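Local atomic coordinates of 2-oxoglutarate-dependent dioxygenase DAO (Oryza sativa subsp. indica, PDB entry 6KUN), a protein that probably catalyses the irreversible, iron- and 2-oxoglutarate-dependent oxidation of the auxin indole-3-acetic acid to inactive 2-oxoindole-3-acetic acid. Residues B[98-103]-B[120-125]. Residues are numbered along the deposited sequence; the frame is centred on the assembly and turned at random.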
loop_
_atom_site.group_PDB
_atom_site.type_symbol
_atom_site.label_atom_id
_atom_site.label_comp_id
_atom_site.label_asym_id
_atom_site.label_seq_id
_atom_site.Cartn_x
_atom_site.Cartn_y
_atom_site.Cartn_z
ATOM N N ALA B 98 -23.081 17.876 -10.241
ATOM C CA ALA B 98 -23.549 18.853 -9.270
ATOM C C ALA B 98 -23.567 18.282 -7.853
ATOM O O ALA B 98 -23.234 18.993 -6.887
ATOM C CB ALA B 98 -24.931 19.341 -9.701
ATOM N N ASP B 99 -23.920 16.988 -7.720
ATOM C CA ASP B 99 -23.949 16.305 -6.431
ATOM C C ASP B 99 -22.540 16.063 -5.896
ATOM O O ASP B 99 -22.302 16.114 -4.678
ATOM C CB ASP B 99 -24.629 14.924 -6.544
ATOM C CG ASP B 99 -26.141 14.991 -6.750
ATOM O OD1 ASP B 99 -26.683 16.093 -6.748
ATOM O OD2 ASP B 99 -26.782 13.916 -6.918
ATOM N N VAL B 100 -21.627 15.656 -6.783
ATOM C CA VAL B 100 -20.250 15.414 -6.388
ATOM C C VAL B 100 -19.606 16.722 -5.938
ATOM O O VAL B 100 -18.899 16.773 -4.932
ATOM C CB VAL B 100 -19.464 14.765 -7.550
ATOM C CG1 VAL B 100 -17.989 14.719 -7.208
ATOM C CG2 VAL B 100 -20.003 13.345 -7.884
ATOM N N ASP B 101 -19.822 17.794 -6.698
ATOM C CA ASP B 101 -19.280 19.096 -6.316
ATOM C C ASP B 101 -19.773 19.516 -4.926
ATOM O O ASP B 101 -18.977 19.898 -4.055
ATOM C CB ASP B 101 -19.665 20.118 -7.380
ATOM C CG ASP B 101 -19.070 19.811 -8.741
ATOM O OD1 ASP B 101 -18.233 18.889 -8.862
ATOM O OD2 ASP B 101 -19.452 20.500 -9.713
ATOM N N ALA B 102 -21.085 19.428 -4.688
ATOM C CA ALA B 102 -21.656 19.931 -3.435
ATOM C C ALA B 102 -21.278 19.056 -2.258
ATOM O O ALA B 102 -21.044 19.557 -1.148
ATOM C CB ALA B 102 -23.178 20.033 -3.564
ATOM N N PHE B 103 -21.235 17.752 -2.460
ATOM C CA PHE B 103 -20.769 16.841 -1.416
ATOM C C PHE B 103 -19.363 17.220 -0.955
ATOM O O PHE B 103 -19.126 17.414 0.244
ATOM C CB PHE B 103 -20.817 15.393 -1.936
ATOM C CG PHE B 103 -20.422 14.339 -0.924
ATOM C CD1 PHE B 103 -19.111 13.908 -0.827
ATOM C CD2 PHE B 103 -21.359 13.742 -0.132
ATOM C CE1 PHE B 103 -18.771 12.935 0.086
ATOM C CE2 PHE B 103 -21.011 12.779 0.794
ATOM C CZ PHE B 103 -19.703 12.367 0.887
ATOM N N TYR B 120 -10.972 11.331 -6.867
ATOM C CA TYR B 120 -11.204 9.937 -6.803
ATOM C C TYR B 120 -12.619 9.557 -7.252
ATOM O O TYR B 120 -12.762 8.713 -8.047
ATOM C CB TYR B 120 -10.856 9.347 -5.444
ATOM C CG TYR B 120 -10.302 7.992 -5.518
ATOM C CD1 TYR B 120 -9.002 7.823 -5.812
ATOM C CD2 TYR B 120 -11.067 6.875 -5.320
ATOM C CE1 TYR B 120 -8.453 6.611 -5.881
ATOM C CE2 TYR B 120 -10.511 5.627 -5.393
ATOM C CZ TYR B 120 -9.189 5.525 -5.665
ATOM O OH TYR B 120 -8.498 4.385 -5.790
ATOM N N ALA B 121 -13.626 10.200 -6.721
ATOM C CA ALA B 121 -15.010 9.872 -7.091
ATOM C C ALA B 121 -15.187 10.014 -8.596
ATOM O O ALA B 121 -15.721 9.111 -9.277
ATOM C CB ALA B 121 -16.008 10.766 -6.346
ATOM N N GLU B 122 -14.693 11.119 -9.138
ATOM C CA GLU B 122 -14.769 11.357 -10.570
ATOM C C GLU B 122 -14.039 10.269 -11.358
ATOM O O GLU B 122 -14.576 9.752 -12.350
ATOM C CB GLU B 122 -14.173 12.733 -10.869
ATOM C CG GLU B 122 -15.066 13.876 -10.457
ATOM C CD GLU B 122 -14.333 15.216 -10.481
ATOM O OE1 GLU B 122 -13.092 15.235 -10.669
ATOM O OE2 GLU B 122 -15.004 16.252 -10.289
ATOM N N ARG B 123 -12.811 9.901 -10.919
ATOM C CA ARG B 123 -12.040 8.901 -11.638
ATOM C C ARG B 123 -12.699 7.526 -11.553
ATOM O O ARG B 123 -12.733 6.765 -12.543
ATOM C CB ARG B 123 -10.605 8.838 -11.118
ATOM C CG ARG B 123 -9.842 10.130 -11.271
ATOM C CD ARG B 123 -9.762 10.525 -12.705
ATOM N NE ARG B 123 -9.134 9.468 -13.480
ATOM C CZ ARG B 123 -7.825 9.353 -13.638
ATOM N NH1 ARG B 123 -7.007 10.245 -13.082
ATOM N NH2 ARG B 123 -7.338 8.350 -14.358
ATOM N N MET B 124 -13.231 7.191 -10.388
ATOM C CA MET B 124 -13.945 5.935 -10.259
ATOM C C MET B 124 -15.199 5.907 -11.116
ATOM O O MET B 124 -15.582 4.843 -11.642
ATOM C CB MET B 124 -14.325 5.709 -8.805
ATOM C CG MET B 124 -13.191 5.417 -7.901
ATOM S SD MET B 124 -13.209 3.694 -7.442
ATOM C CE MET B 124 -14.250 3.761 -6.021
ATOM N N HIS B 125 -15.853 7.052 -11.279
ATOM C CA HIS B 125 -17.008 7.074 -12.163
ATOM C C HIS B 125 -16.602 6.738 -13.605
ATOM O O HIS B 125 -17.241 5.916 -14.266
ATOM C CB HIS B 125 -17.694 8.423 -12.115
ATOM C CG HIS B 125 -18.858 8.497 -13.040
ATOM N ND1 HIS B 125 -18.888 9.318 -14.141
ATOM C CD2 HIS B 125 -20.006 7.792 -13.065
ATOM C CE1 HIS B 125 -20.012 9.122 -14.790
ATOM N NE2 HIS B 125 -20.717 8.224 -14.136
HETATM O O HOH W 1 -17.722 16.772 -10.132
#
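Val100 overlaps Ala121 and the aliphatic part of Glu122 through its CG1 methyl, joining two helices, 97-106 and 111-138, that lie outside the jelly-roll β-sheets of this dioxygenase. The packing is sparse: CG1 of Val100 lies 4.5 Å from CB of Ala121 and 4.5 Å from CG of Glu122, and only 102 Å² is buried in all. Between the two segments the nearest CA atoms are those of Val100 and Ala121, 7.7 Å apart. With CG1 trans to the backbone N (chi1 171°), the Val100 methyl reaches toward the longer helix. That helix presents a different side to the sheet, where Met124 touches Phe153, Ile245 and Met247.

At the more open margin, two carboxylates come near each other, OD1 of Asp101 4.4 Å from OE2 of Glu122. Their like charges probably disfavour direct approach, but Lys118 forms a salt bridge with OD1 of Asp101 and should offset part of that cost. With CD trans to CA about the CB–CG bond (chi2 167°), the Glu122 side chain carries OE2 to a bridging water. This water donates to both acids, 2.5 Å to Asp101 OD1 and 2.8 Å to Glu122 OE2, and the two oxygens subtend about 113° at it.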